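Local coordinates for protein Baccell_00875 (Bacteroides cellulosilyticus DSM 14838, PDB 5NO8) that probably acts as a polysaccharide lyase that removes L-rhamnose caps from glucuronic acid in complex arabinogalactan proteins, at residues A[148-153]-A[179-184]; A[163-168]-A[216-221]; A[347-352]-A[400-405]. One frame throughout, in Å; residues are numbered along the deposited sequence.

Contact 1 (A[148-153]-A[179-184])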
ATOM      1  N   PHE A 148      15.553   5.582  -4.231  1.00 15.85           N
ATOM      2  CA  PHE A 148      15.588   4.137  -3.913  1.00 16.15           C
ATOM      3  C   PHE A 148      15.045   3.350  -5.107  1.00 15.67           C
ATOM      4  O   PHE A 148      14.088   3.786  -5.783  1.00 15.99           O
ATOM      5  CB  PHE A 148      14.771   3.807  -2.659  1.00 15.31           C
ATOM      6  CG  PHE A 148      15.357   4.322  -1.381  1.00 15.55           C
ATOM      7  CD1 PHE A 148      16.343   3.608  -0.712  1.00 15.86           C
ATOM      8  CD2 PHE A 148      14.889   5.510  -0.821  1.00 15.04           C
ATOM      9  CE1 PHE A 148      16.885   4.076   0.486  1.00 16.47           C
ATOM     10  CE2 PHE A 148      15.434   5.991   0.359  1.00 15.30           C
ATOM     11  CZ  PHE A 148      16.428   5.281   1.007  1.00 16.06           C
ATOM     12  N   ASN A 149      15.648   2.178  -5.345  1.00 17.27           N
ATOM     13  CA  ASN A 149      15.403   1.377  -6.556  1.00 17.62           C
ATOM     14  C   ASN A 149      14.157   0.507  -6.386  1.00 17.49           C
ATOM     15  O   ASN A 149      14.246  -0.716  -6.253  1.00 17.50           O
ATOM     16  CB  ASN A 149      16.672   0.549  -6.860  1.00 17.40           C
ATOM     17  CG  ASN A 149      16.784   0.124  -8.309  1.00 17.74           C
ATOM     18  OD1 ASN A 149      16.032   0.557  -9.165  1.00 17.67           O
ATOM     19  ND2 ASN A 149      17.769  -0.745  -8.583  1.00 19.17           N
ATOM     20  N   ASP A 150      13.007   1.174  -6.318  1.00 18.55           N
ATOM     21  CA  ASP A 150      11.717   0.560  -6.025  1.00 18.27           C
ATOM     22  C   ASP A 150      10.913   0.628  -7.313  1.00 17.84           C
ATOM     23  O   ASP A 150      10.263   1.638  -7.648  1.00 16.34           O
ATOM     24  CB  ASP A 150      11.008   1.290  -4.875  1.00 18.55           C
ATOM     25  CG  ASP A 150       9.761   0.555  -4.375  1.00 19.09           C
ATOM     26  OD1 ASP A 150       9.119  -0.211  -5.157  1.00 18.97           O
ATOM     27  OD2 ASP A 150       9.420   0.729  -3.170  1.00 18.42           O
ATOM     28  N   ASN A 151      11.003  -0.447  -8.084  1.00 16.51           N
ATOM     29  CA  ASN A 151      10.311  -0.538  -9.357  1.00 16.77           C
ATOM     30  C   ASN A 151      10.242  -2.016  -9.781  1.00 16.39           C
ATOM     31  O   ASN A 151      10.846  -2.866  -9.136  1.00 16.64           O
ATOM     32  CB  ASN A 151      10.987   0.355 -10.411  1.00 17.07           C
ATOM     33  CG  ASN A 151      12.482   0.172 -10.445  1.00 18.81           C
ATOM     34  OD1 ASN A 151      12.949  -0.860 -10.911  1.00 19.30           O
ATOM     35  ND2 ASN A 151      13.244   1.169  -9.924  1.00 16.81           N
ATOM     36  N   TYR A 152       9.469  -2.279 -10.826  1.00 18.72           N
ATOM     37  CA  TYR A 152       9.016  -3.611 -11.181  1.00 20.30           C
ATOM     38  C   TYR A 152       9.348  -3.943 -12.634  1.00 20.87           C
ATOM     39  O   TYR A 152       8.443  -4.059 -13.453  1.00 22.23           O
ATOM     40  CB  TYR A 152       7.498  -3.700 -10.998  1.00 20.85           C
ATOM     41  CG  TYR A 152       6.955  -3.432  -9.601  1.00 21.03           C
ATOM     42  CD1 TYR A 152       7.586  -3.943  -8.460  1.00 21.55           C
ATOM     43  CD2 TYR A 152       5.743  -2.749  -9.437  1.00 21.81           C
ATOM     44  CE1 TYR A 152       7.057  -3.723  -7.178  1.00 22.38           C
ATOM     45  CE2 TYR A 152       5.201  -2.540  -8.172  1.00 22.33           C
ATOM     46  CZ  TYR A 152       5.852  -3.003  -7.049  1.00 22.31           C
ATOM     47  OH  TYR A 152       5.294  -2.781  -5.775  1.00 24.24           O
ATOM     48  N   PRO A 153      10.635  -4.095 -12.966  1.00 22.47           N
ATOM     49  CA  PRO A 153      10.985  -4.444 -14.364  1.00 24.38           C
ATOM     50  C   PRO A 153      10.516  -5.861 -14.737  1.00 26.10           C
ATOM     51  O   PRO A 153       9.957  -6.047 -15.801  1.00 29.33           O
ATOM     52  CB  PRO A 153      12.514  -4.339 -14.381  1.00 24.03           C
ATOM     53  CG  PRO A 153      12.922  -4.550 -12.956  1.00 23.94           C
ATOM     54  CD  PRO A 153      11.834  -3.960 -12.121  1.00 24.06           C
ATOM     55  N   ILE A 179      13.601  -3.123   1.888  1.00 15.58           N
ATOM     56  CA  ILE A 179      13.653  -4.580   1.952  1.00 16.36           C
ATOM     57  C   ILE A 179      13.750  -5.134   0.544  1.00 15.48           C
ATOM     58  O   ILE A 179      12.889  -4.892  -0.286  1.00 16.30           O
ATOM     59  CB  ILE A 179      12.411  -5.135   2.675  1.00 17.01           C
ATOM     60  CG1 ILE A 179      12.326  -4.608   4.112  1.00 18.17           C
ATOM     61  CG2 ILE A 179      12.399  -6.652   2.652  1.00 17.08           C
ATOM     62  CD1 ILE A 179      13.476  -4.974   5.017  1.00 19.52           C
ATOM     63  N   ARG A 180      14.827  -5.842   0.249  1.00 16.56           N
ATOM     64  CA  ARG A 180      14.967  -6.494  -1.043  1.00 16.99           C
ATOM     65  C   ARG A 180      13.737  -7.348  -1.299  1.00 17.55           C
ATOM     66  O   ARG A 180      13.266  -8.051  -0.400  1.00 18.99           O
ATOM     67  CB  ARG A 180      16.229  -7.361  -1.088  1.00 17.81           C
ATOM     68  CG  ARG A 180      16.620  -7.824  -2.488  1.00 17.86           C
ATOM     69  CD  ARG A 180      17.645  -8.942  -2.369  1.00 18.37           C
ATOM     70  NE  ARG A 180      18.776  -8.564  -1.523  1.00 18.48           N
ATOM     71  CZ  ARG A 180      19.969  -8.129  -1.929  1.00 18.52           C
ATOM     72  NH1 ARG A 180      20.282  -8.023  -3.210  1.00 19.87           N
ATOM     73  NH2 ARG A 180      20.869  -7.801  -1.021  1.00 19.15           N
ATOM     74  N   MET A 181      13.193  -7.263  -2.501  1.00 17.54           N
ATOM     75  CA  MET A 181      11.844  -7.796  -2.749  1.00 18.88           C
ATOM     76  C   MET A 181      11.752  -9.319  -2.556  1.00 19.68           C
ATOM     77  O   MET A 181      10.722  -9.833  -2.090  1.00 20.52           O
ATOM     78  CB  MET A 181      11.297  -7.354  -4.104  1.00 18.53           C
ATOM     79  CG  MET A 181      11.154  -5.837  -4.252  1.00 18.08           C
ATOM     80  SD  MET A 181      10.348  -5.402  -5.778  1.00 19.37           S
ATOM     81  CE  MET A 181      10.354  -3.608  -5.701  1.00 19.86           C
ATOM     82  N   GLY A 182      12.838 -10.027  -2.840  1.00 20.25           N
ATOM     83  CA  GLY A 182      12.909 -11.474  -2.564  1.00 20.55           C
ATOM     84  C   GLY A 182      13.177 -11.844  -1.127  1.00 23.52           C
ATOM     85  O   GLY A 182      13.310 -13.016  -0.817  1.00 22.70           O
ATOM     86  N   ASP A 183      13.323 -10.849  -0.257  1.00 23.66           N
ATOM     87  CA  ASP A 183      13.633 -11.022   1.153  1.00 26.89           C
ATOM     88  C   ASP A 183      15.046 -11.490   1.464  1.00 25.81           C
ATOM     89  O   ASP A 183      15.348 -11.745   2.620  1.00 28.47           O
ATOM     90  CB  ASP A 183      12.607 -11.920   1.874  1.00 30.79           C
ATOM     91  CG  ASP A 183      12.618 -11.723   3.388  1.00 33.42           C
ATOM     92  OD1 ASP A 183      12.542 -10.563   3.832  1.00 37.01           O
ATOM     93  OD2 ASP A 183      12.721 -12.718   4.125  1.00 37.13           O
ATOM     94  N   PHE A 184      15.933 -11.555   0.471  1.00 23.61           N
ATOM     95  CA  PHE A 184      17.298 -12.014   0.724  1.00 23.61           C
ATOM     96  C   PHE A 184      18.094 -10.859   1.339  1.00 22.16           C
ATOM     97  O   PHE A 184      18.041  -9.745   0.836  1.00 19.39           O
ATOM     98  CB  PHE A 184      17.999 -12.453  -0.561  1.00 24.70           C
ATOM     99  CG  PHE A 184      17.222 -13.444  -1.376  1.00 27.80           C
ATOM    100  CD1 PHE A 184      17.041 -14.741  -0.918  1.00 31.50           C
ATOM    101  CD2 PHE A 184      16.670 -13.076  -2.608  1.00 29.02           C
ATOM    102  CE1 PHE A 184      16.319 -15.664  -1.672  1.00 31.99           C
ATOM    103  CE2 PHE A 184      15.949 -13.993  -3.360  1.00 30.19           C
ATOM    104  CZ  PHE A 184      15.775 -15.286  -2.894  1.00 31.76           C
TER
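Asp150 and Met181 mark the closest approach of the loop 148-153 and the end of strand 175-180 with the turn after it, their CA atoms 9.0 Å apart, and no hydrogen bond joins 148-153 to 179-184. The second segment leaves strand 175-180 through a type I beta turn, closed by Asp183 N to Arg180 O at 2.8 Å, which places Met181 at its first inner corner. The first segment is a loop entered through an inverse gamma turn centred on Asn149. Met181 spans the gap. Its CG stands anti to the carbonyl carbon (chi1 -61°), and beyond CG the chain runs fully extended, delivering the CE methyl among three groups of the loop. Met181 CE lies 3.5 Å from Asn151 O, a buried carbonyl with no hydrogen-bond partner in the model, and 3.7 Å from Asp150 OD1, whose fellow oxygen OD2 is held by Arg215. Met181 CE also meets the Tyr152 ring obliquely, 3.6 Å from Tyr152 CE1. The sulfur takes a different position: Met181 SD sits in plane at the ring edge, 5.2 Å from the Tyr152 centroid, which makes this a Met-aromatic contact, with the two side chains crossing at about a right angle. An alanine in place of Tyr152 would remove the ring and would probably open a gap beside the Met181 thioether, setting its end free to turn. Within the loop, Asn151 ND2 donates to Asn149 OD1 at 3.0 Å, while Asn151 OD1 accepts from Arg162 NE. Cys158 of helix 155-161 and His164 of strand 163-168 also pack on Met181. Arg180 NE reaches past the turn to Phe184 O at 2.7 Å, approaching from above the carbonyl plane.

Contact 2 (A[163-168]-A[216-221])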
ATOM      1  N   ALA A 163      14.007  -3.122  -4.342  1.00 15.65           N
ATOM      2  CA  ALA A 163      13.634  -3.037  -2.920  1.00 16.32           C
ATOM      3  C   ALA A 163      12.254  -2.424  -2.723  1.00 16.10           C
ATOM      4  O   ALA A 163      11.920  -1.428  -3.357  1.00 17.20           O
ATOM      5  CB  ALA A 163      14.667  -2.230  -2.165  1.00 16.85           C
ATOM      6  N   HIS A 164      11.486  -3.025  -1.816  1.00 15.82           N
ATOM      7  CA  HIS A 164      10.281  -2.388  -1.270  1.00 15.28           C
ATOM      8  C   HIS A 164      10.748  -1.335  -0.260  1.00 14.73           C
ATOM      9  O   HIS A 164      11.373  -1.665   0.756  1.00 15.42           O
ATOM     10  CB  HIS A 164       9.404  -3.422  -0.591  1.00 15.25           C
ATOM     11  CG  HIS A 164       8.861  -4.452  -1.529  1.00 15.61           C
ATOM     12  ND1 HIS A 164       8.210  -4.116  -2.694  1.00 15.73           N
ATOM     13  CD2 HIS A 164       8.836  -5.806  -1.453  1.00 15.25           C
ATOM     14  CE1 HIS A 164       7.804  -5.224  -3.295  1.00 15.56           C
ATOM     15  NE2 HIS A 164       8.184  -6.261  -2.571  1.00 15.23           N
ATOM     16  N   THR A 165      10.453  -0.075  -0.551  1.00 14.39           N
ATOM     17  CA  THR A 165      10.977   1.028   0.233  1.00 14.99           C
ATOM     18  C   THR A 165       9.919   1.513   1.228  1.00 13.97           C
ATOM     19  O   THR A 165       8.930   2.096   0.837  1.00 14.83           O
ATOM     20  CB  THR A 165      11.437   2.115  -0.748  1.00 15.88           C
ATOM     21  OG1 THR A 165      12.381   1.512  -1.661  1.00 19.01           O
ATOM     22  CG2 THR A 165      12.122   3.200  -0.044  1.00 16.38           C
ATOM     23  N   HIS A 166      10.133   1.237   2.498  1.00 13.72           N
ATOM     24  CA  HIS A 166       9.155   1.546   3.544  1.00 13.14           C
ATOM     25  C   HIS A 166       9.576   2.859   4.162  1.00 12.88           C
ATOM     26  O   HIS A 166      10.528   2.906   4.951  1.00 13.22           O
ATOM     27  CB  HIS A 166       9.125   0.417   4.540  1.00 13.14           C
ATOM     28  CG  HIS A 166       8.681  -0.869   3.916  1.00 13.55           C
ATOM     29  ND1 HIS A 166       7.447  -1.001   3.314  1.00 14.35           N
ATOM     30  CD2 HIS A 166       9.338  -2.044   3.708  1.00 13.15           C
ATOM     31  CE1 HIS A 166       7.355  -2.216   2.785  1.00 14.34           C
ATOM     32  NE2 HIS A 166       8.476  -2.875   3.028  1.00 12.77           N
ATOM     33  N   ILE A 167       8.843   3.905   3.803  1.00 12.44           N
ATOM     34  CA  ILE A 167       9.174   5.271   4.211  1.00 12.74           C
ATOM     35  C   ILE A 167       8.327   5.632   5.423  1.00 12.50           C
ATOM     36  O   ILE A 167       7.119   5.426   5.389  1.00 13.55           O
ATOM     37  CB  ILE A 167       8.870   6.264   3.089  1.00 12.63           C
ATOM     38  CG1 ILE A 167       9.600   5.853   1.806  1.00 13.69           C
ATOM     39  CG2 ILE A 167       9.277   7.683   3.504  1.00 12.56           C
ATOM     40  CD1 ILE A 167       9.067   6.574   0.593  1.00 14.23           C
ATOM     41  N   TRP A 168       8.961   6.139   6.474  1.00 11.69           N
ATOM     42  CA  TRP A 168       8.234   6.688   7.614  1.00 11.43           C
ATOM     43  C   TRP A 168       8.591   8.137   7.803  1.00 11.98           C
ATOM     44  O   TRP A 168       9.753   8.465   8.152  1.00 12.19           O
ATOM     45  CB  TRP A 168       8.444   5.911   8.900  1.00 11.51           C
ATOM     46  CG  TRP A 168       7.651   6.473  10.036  1.00 11.03           C
ATOM     47  CD1 TRP A 168       8.107   6.734  11.296  1.00 11.01           C
ATOM     48  CD2 TRP A 168       6.273   6.896  10.011  1.00 11.45           C
ATOM     49  NE1 TRP A 168       7.109   7.290  12.042  1.00 11.17           N
ATOM     50  CE2 TRP A 168       5.971   7.379  11.300  1.00 11.05           C
ATOM     51  CE3 TRP A 168       5.258   6.874   9.039  1.00 11.23           C
ATOM     52  CZ2 TRP A 168       4.700   7.864  11.652  1.00 11.41           C
ATOM     53  CZ3 TRP A 168       4.005   7.388   9.379  1.00 11.32           C
ATOM     54  CH2 TRP A 168       3.745   7.862  10.692  1.00 11.52           C
ATOM     55  N   GLY A 216       8.550   5.460  -9.114  1.00 15.87           N
ATOM     56  CA  GLY A 216       9.027   6.780  -9.400  1.00 15.49           C
ATOM     57  C   GLY A 216      10.230   7.137  -8.537  1.00 15.44           C
ATOM     58  O   GLY A 216      10.927   6.266  -8.011  1.00 16.73           O
ATOM     59  N   ILE A 217      10.496   8.431  -8.459  1.00 14.94           N
ATOM     60  CA  ILE A 217      11.659   8.974  -7.769  1.00 14.56           C
ATOM     61  C   ILE A 217      11.209   9.603  -6.462  1.00 13.90           C
ATOM     62  O   ILE A 217      10.465  10.548  -6.485  1.00 13.87           O
ATOM     63  CB  ILE A 217      12.385  10.035  -8.605  1.00 15.64           C
ATOM     64  CG1 ILE A 217      12.850   9.453  -9.955  1.00 16.07           C
ATOM     65  CG2 ILE A 217      13.569  10.635  -7.838  1.00 15.94           C
ATOM     66  CD1 ILE A 217      13.765   8.263  -9.871  1.00 16.71           C
ATOM     67  N   ILE A 218      11.711   9.084  -5.359  1.00 13.24           N
ATOM     68  CA  ILE A 218      11.343   9.557  -4.006  1.00 13.60           C
ATOM     69  C   ILE A 218      12.188  10.777  -3.629  1.00 14.17           C
ATOM     70  O   ILE A 218      13.397  10.776  -3.840  1.00 14.72           O
ATOM     71  CB  ILE A 218      11.547   8.432  -2.976  1.00 14.45           C
ATOM     72  CG1 ILE A 218      10.561   7.276  -3.265  1.00 15.56           C
ATOM     73  CG2 ILE A 218      11.416   8.949  -1.547  1.00 14.29           C
ATOM     74  CD1 ILE A 218      11.021   5.925  -2.795  1.00 17.24           C
ATOM     75  N   ALA A 219      11.543  11.809  -3.073  1.00 13.17           N
ATOM     76  CA  ALA A 219      12.209  12.943  -2.452  1.00 12.62           C
ATOM     77  C   ALA A 219      11.736  13.055  -1.000  1.00 13.42           C
ATOM     78  O   ALA A 219      10.541  13.054  -0.743  1.00 13.61           O
ATOM     79  CB  ALA A 219      11.911  14.239  -3.192  1.00 12.51           C
ATOM     80  N   LEU A 220      12.665  13.093  -0.064  1.00 12.64           N
ATOM     81  CA  LEU A 220      12.309  13.235   1.352  1.00 12.59           C
ATOM     82  C   LEU A 220      12.203  14.730   1.702  1.00 13.13           C
ATOM     83  O   LEU A 220      13.162  15.491   1.486  1.00 13.39           O
ATOM     84  CB  LEU A 220      13.332  12.517   2.228  1.00 13.16           C
ATOM     85  CG  LEU A 220      13.457  11.007   1.976  1.00 13.32           C
ATOM     86  CD1 LEU A 220      14.386  10.395   2.990  1.00 14.19           C
ATOM     87  CD2 LEU A 220      12.129  10.242   1.992  1.00 14.54           C
ATOM     88  N   ASP A 221      11.061  15.129   2.267  1.00 12.51           N
ATOM     89  CA  ASP A 221      10.799  16.516   2.614  1.00 13.33           C
ATOM     90  C   ASP A 221      11.261  16.873   4.013  1.00 12.61           C
ATOM     91  O   ASP A 221      10.890  16.222   4.980  1.00 13.32           O
ATOM     92  CB  ASP A 221       9.307  16.833   2.516  1.00 14.13           C
ATOM     93  CG  ASP A 221       8.755  16.651   1.124  1.00 15.99           C
ATOM     94  OD1 ASP A 221       9.371  17.163   0.159  1.00 20.13           O
ATOM     95  OD2 ASP A 221       7.700  16.009   0.981  1.00 15.53           O
TER
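Thr165 N donates to Asp150 OD2 over 2.9 Å, and Arg215 grips the same carboxylate oxygen in a salt bridge, which therefore has one main-chain and one charged partner. Arg215 NH1 also donates to Thr165 O, tying the main chain of strand 163-168 to the residue just ahead of Gly216. Between the two segments themselves the contact is wholly apolar. At its centre Ile218 reaches across tip to tip: its CD1 meets Thr165 CG2 at 4.0 Å and Ile167 CD1 at the same distance, filling the notch between two residues that project from one face of their strand. Ile167 CD1 in turn also touches the Ile218 branch methyl CG2, again at 4.0 Å. The Thr165 rotamer matters here, since chi1 of -56° sets its methyl anti to the main-chain N and presents CG2, not the hydroxyl, to Ile218. Further along, Ile167 CG2 crosses Leu220 CD2 obliquely at 4.1 Å. Phe148 and Val176 touch Thr165, Tyr200 lies against Ile167, and Ile202 against Ile218; all four touching residues are buried. Gly216 enters the second strand with backbone angles at which any CB would jam against the preceding carbonyl oxygen. The strand axes come no closer than 10.1 Å and their directions differ by 19°, a spacing bridged by side chains with no backbone pairing. Strand 163-168 is one of the two edge strands, within the chain, of an antiparallel sheet, whereas 217-221 belongs to a separate mixed sheet, lying between 137-145 and 199-203. Two layers stacked face to face in nearly aligned directions, with branched aliphatic residues meeting between them, are consistent with the core of a beta-sandwich.

Contact 3 (A[347-352]-A[400-405])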
ATOM      1  N   ASP A 347     -25.960   0.104   3.114  1.00 17.00           N
ATOM      2  CA  ASP A 347     -27.160   0.872   2.783  1.00 18.89           C
ATOM      3  C   ASP A 347     -26.914   1.903   1.702  1.00 18.21           C
ATOM      4  O   ASP A 347     -27.754   2.098   0.856  1.00 17.25           O
ATOM      5  CB  ASP A 347     -27.755   1.547   4.017  1.00 21.23           C
ATOM      6  CG  ASP A 347     -28.370   0.536   5.012  1.00 25.77           C
ATOM      7  OD1 ASP A 347     -28.685  -0.622   4.633  1.00 28.54           O
ATOM      8  OD2 ASP A 347     -28.563   0.922   6.192  1.00 29.10           O
ATOM      9  N   PHE A 348     -25.740   2.538   1.712  1.00 16.41           N
ATOM     10  CA  PHE A 348     -25.379   3.489   0.658  1.00 15.94           C
ATOM     11  C   PHE A 348     -25.268   2.806  -0.704  1.00 15.52           C
ATOM     12  O   PHE A 348     -25.742   3.359  -1.708  1.00 17.30           O
ATOM     13  CB  PHE A 348     -24.074   4.217   0.994  1.00 15.80           C
ATOM     14  CG  PHE A 348     -23.862   5.465   0.192  1.00 15.49           C
ATOM     15  CD1 PHE A 348     -23.307   5.395  -1.084  1.00 16.00           C
ATOM     16  CD2 PHE A 348     -24.174   6.713   0.704  1.00 16.21           C
ATOM     17  CE1 PHE A 348     -23.123   6.532  -1.852  1.00 16.85           C
ATOM     18  CE2 PHE A 348     -23.979   7.865  -0.061  1.00 17.49           C
ATOM     19  CZ  PHE A 348     -23.466   7.776  -1.341  1.00 17.08           C
ATOM     20  N   ILE A 349     -24.621   1.642  -0.742  1.00 15.36           N
ATOM     21  CA  ILE A 349     -24.462   0.897  -1.987  1.00 16.53           C
ATOM     22  C   ILE A 349     -25.849   0.591  -2.574  1.00 17.49           C
ATOM     23  O   ILE A 349     -26.129   0.898  -3.745  1.00 17.13           O
ATOM     24  CB  ILE A 349     -23.670  -0.389  -1.799  1.00 16.19           C
ATOM     25  CG1 ILE A 349     -22.201  -0.065  -1.505  1.00 14.77           C
ATOM     26  CG2 ILE A 349     -23.759  -1.265  -3.058  1.00 17.12           C
ATOM     27  CD1 ILE A 349     -21.404  -1.204  -0.940  1.00 14.59           C
ATOM     28  N   ARG A 350     -26.721   0.048  -1.733  1.00 18.04           N
ATOM     29  CA  ARG A 350     -28.067  -0.282  -2.183  1.00 19.31           C
ATOM     30  C   ARG A 350     -28.874   0.935  -2.612  1.00 18.11           C
ATOM     31  O   ARG A 350     -29.501   0.922  -3.680  1.00 21.95           O
ATOM     32  CB  ARG A 350     -28.831  -1.064  -1.105  1.00 19.91           C
ATOM     33  CG  ARG A 350     -30.211  -1.532  -1.575  1.00 21.93           C
ATOM     34  CD  ARG A 350     -30.932  -2.324  -0.512  1.00 22.95           C
ATOM     35  NE  ARG A 350     -31.268  -1.549   0.678  1.00 23.32           N
ATOM     36  CZ  ARG A 350     -32.247  -0.641   0.772  1.00 25.78           C
ATOM     37  NH1 ARG A 350     -33.028  -0.314  -0.258  1.00 27.09           N
ATOM     38  NH2 ARG A 350     -32.451  -0.040   1.933  1.00 26.70           N
ATOM     39  N   THR A 351     -28.887   1.979  -1.803  1.00 18.18           N
ATOM     40  CA  THR A 351     -29.770   3.120  -2.047  1.00 18.42           C
ATOM     41  C   THR A 351     -29.268   4.179  -3.027  1.00 18.80           C
ATOM     42  O   THR A 351     -30.057   4.965  -3.510  1.00 18.86           O
ATOM     43  CB  THR A 351     -30.187   3.809  -0.742  1.00 20.19           C
ATOM     44  OG1 THR A 351     -29.055   4.403  -0.092  1.00 20.00           O
ATOM     45  CG2 THR A 351     -30.887   2.807   0.160  1.00 19.70           C
ATOM     46  N   ARG A 352     -27.960   4.204  -3.295  1.00 18.99           N
ATOM     47  CA  ARG A 352     -27.339   5.233  -4.141  1.00 20.40           C
ATOM     48  C   ARG A 352     -26.525   4.664  -5.298  1.00 19.72           C
ATOM     49  O   ARG A 352     -26.377   5.344  -6.306  1.00 19.32           O
ATOM     50  CB  ARG A 352     -26.419   6.160  -3.309  1.00 22.68           C
ATOM     51  CG  ARG A 352     -27.074   6.879  -2.136  1.00 26.41           C
ATOM     52  CD  ARG A 352     -28.204   7.810  -2.578  1.00 30.75           C
ATOM     53  NE  ARG A 352     -27.746   9.014  -3.278  1.00 37.08           N
ATOM     54  CZ  ARG A 352     -27.773   9.246  -4.606  1.00 42.25           C
ATOM     55  NH1 ARG A 352     -28.199   8.344  -5.496  1.00 49.49           N
ATOM     56  NH2 ARG A 352     -27.341  10.418  -5.067  1.00 41.75           N
ATOM     57  N   VAL A 400     -20.697  -9.036  -3.640  1.00 16.09           N
ATOM     58  CA  VAL A 400     -20.174 -10.006  -2.705  1.00 16.93           C
ATOM     59  C   VAL A 400     -20.294  -9.431  -1.274  1.00 17.07           C
ATOM     60  O   VAL A 400     -20.676 -10.141  -0.332  1.00 17.29           O
ATOM     61  CB  VAL A 400     -18.737 -10.418  -3.056  1.00 17.78           C
ATOM     62  CG1 VAL A 400     -18.179 -11.385  -2.036  1.00 18.20           C
ATOM     63  CG2 VAL A 400     -18.701 -11.045  -4.458  1.00 19.40           C
ATOM     64  N   LEU A 401     -20.008  -8.139  -1.125  1.00 16.58           N
ATOM     65  CA  LEU A 401     -20.171  -7.515   0.179  1.00 16.53           C
ATOM     66  C   LEU A 401     -21.641  -7.595   0.647  1.00 15.99           C
ATOM     67  O   LEU A 401     -21.907  -7.969   1.814  1.00 15.25           O
ATOM     68  CB  LEU A 401     -19.775  -6.044   0.151  1.00 16.80           C
ATOM     69  CG  LEU A 401     -20.038  -5.279   1.450  1.00 16.76           C
ATOM     70  CD1 LEU A 401     -19.346  -5.945   2.625  1.00 17.41           C
ATOM     71  CD2 LEU A 401     -19.597  -3.833   1.300  1.00 17.08           C
ATOM     72  N   LEU A 402     -22.571  -7.188  -0.220  1.00 15.60           N
ATOM     73  CA  LEU A 402     -23.988  -7.206   0.185  1.00 16.70           C
ATOM     74  C   LEU A 402     -24.484  -8.603   0.566  1.00 17.87           C
ATOM     75  O   LEU A 402     -25.274  -8.720   1.510  1.00 17.11           O
ATOM     76  CB  LEU A 402     -24.899  -6.542  -0.813  1.00 16.58           C
ATOM     77  CG  LEU A 402     -25.120  -5.043  -0.621  1.00 17.61           C
ATOM     78  CD1 LEU A 402     -23.843  -4.216  -0.558  1.00 17.87           C
ATOM     79  CD2 LEU A 402     -26.053  -4.511  -1.688  1.00 19.13           C
ATOM     80  N   VAL A 403     -23.994  -9.648  -0.111  1.00 18.22           N
ATOM     81  CA  VAL A 403     -24.299 -11.026   0.323  1.00 18.38           C
ATOM     82  C   VAL A 403     -23.786 -11.305   1.728  1.00 18.39           C
ATOM     83  O   VAL A 403     -24.512 -11.851   2.556  1.00 18.66           O
ATOM     84  CB  VAL A 403     -23.698 -12.118  -0.598  1.00 19.83           C
ATOM     85  CG1 VAL A 403     -23.999 -13.497  -0.020  1.00 20.78           C
ATOM     86  CG2 VAL A 403     -24.248 -11.995  -1.989  1.00 20.75           C
ATOM     87  N   LYS A 404     -22.523 -10.976   2.007  1.00 17.17           N
ATOM     88  CA  LYS A 404     -21.961 -11.295   3.306  1.00 17.38           C
ATOM     89  C   LYS A 404     -22.749 -10.550   4.391  1.00 16.53           C
ATOM     90  O   LYS A 404     -23.061 -11.129   5.422  1.00 16.14           O
ATOM     91  CB  LYS A 404     -20.465 -10.990   3.377  1.00 17.53           C
ATOM     92  CG  LYS A 404     -19.660 -11.943   2.519  1.00 18.14           C
ATOM     93  CD  LYS A 404     -18.174 -11.804   2.743  1.00 19.38           C
ATOM     94  CE  LYS A 404     -17.417 -12.715   1.793  1.00 19.94           C
ATOM     95  NZ  LYS A 404     -16.001 -12.808   2.207  1.00 20.56           N
ATOM     96  N   GLN A 405     -23.093  -9.300   4.127  1.00 16.14           N
ATOM     97  CA  GLN A 405     -23.865  -8.513   5.090  1.00 16.78           C
ATOM     98  C   GLN A 405     -25.309  -9.077   5.225  1.00 16.51           C
ATOM     99  O   GLN A 405     -25.865  -9.120   6.320  1.00 17.26           O
ATOM    100  CB  GLN A 405     -23.909  -7.036   4.715  1.00 16.20           C
ATOM    101  CG  GLN A 405     -24.521  -6.139   5.795  1.00 16.38           C
ATOM    102  CD  GLN A 405     -23.689  -5.951   7.062  1.00 14.55           C
ATOM    103  OE1 GLN A 405     -22.689  -6.620   7.314  1.00 16.09           O
ATOM    104  NE2 GLN A 405     -24.151  -5.038   7.902  1.00 15.91           N
TER
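Ile349 overlaps the CD1 branch of Leu402, the two side chains sliding past each other in opposite directions. Leu402 CD1 nestles against the branch point of its partner, 4.0 Å from Ile349 CB and 3.9 Å from Ile349 CG2, and it lies equally near the far methyl, Ile349 CD1. Ile349 CD1 also meets Leu401 CD2 at 3.9 Å, so it is shared by two successive leucines of helix 396-409. The Ile349 torsions explain its reach: CG1 lies anti to the carbonyl carbon (chi1 -70°) and CD1 continues outward in an extended chain (chi2 164°). Arg350 adds its CB, 4.5 Å from Leu402 CD2, while its charged end leads away from the interface. Near the end of helix 338-352, Asp347 O receives two bonds from one residue, Thr351 N and Thr351 OG1 reaching it from opposite faces of the carbonyl plane. Val346, one turn before Arg350, packs on both leucines, and Leu684 and Val685 of helix 682-692 lie against Leu401. The helix axes pass 10.8 Å apart at a signed crossing of -121°, and the contact between these segments is a small aliphatic patch. This crossing joins the helix that follows the beta-rich part of the chain to the succeeding helical region, whose many consecutive helices are consistent with an alpha/alpha toroid.

In the fold
Contacts 1 and 2 are neighbours, their centres about 12 Å apart, and their segments alternate along the chain, so the two contacts cross along it. Both reach the same antiparallel sheet through adjoining strands 163-168 and 175-180, where His164 N lies 2.8 Å from Ile179 O in a probable hydrogen bond. His164 also packs by its NE2 against Met181 CG at 3.4 Å. Contact 3 forms later in the chain and stands apart: its centre is about 38 Å from that of contact 1 and about 37 Å from that of contact 2, with nearest atoms about 25 and 26 Å away. Contacts 1 and 2 thus belong to the beta-rich region, and 347-352/400-405 to the helical one.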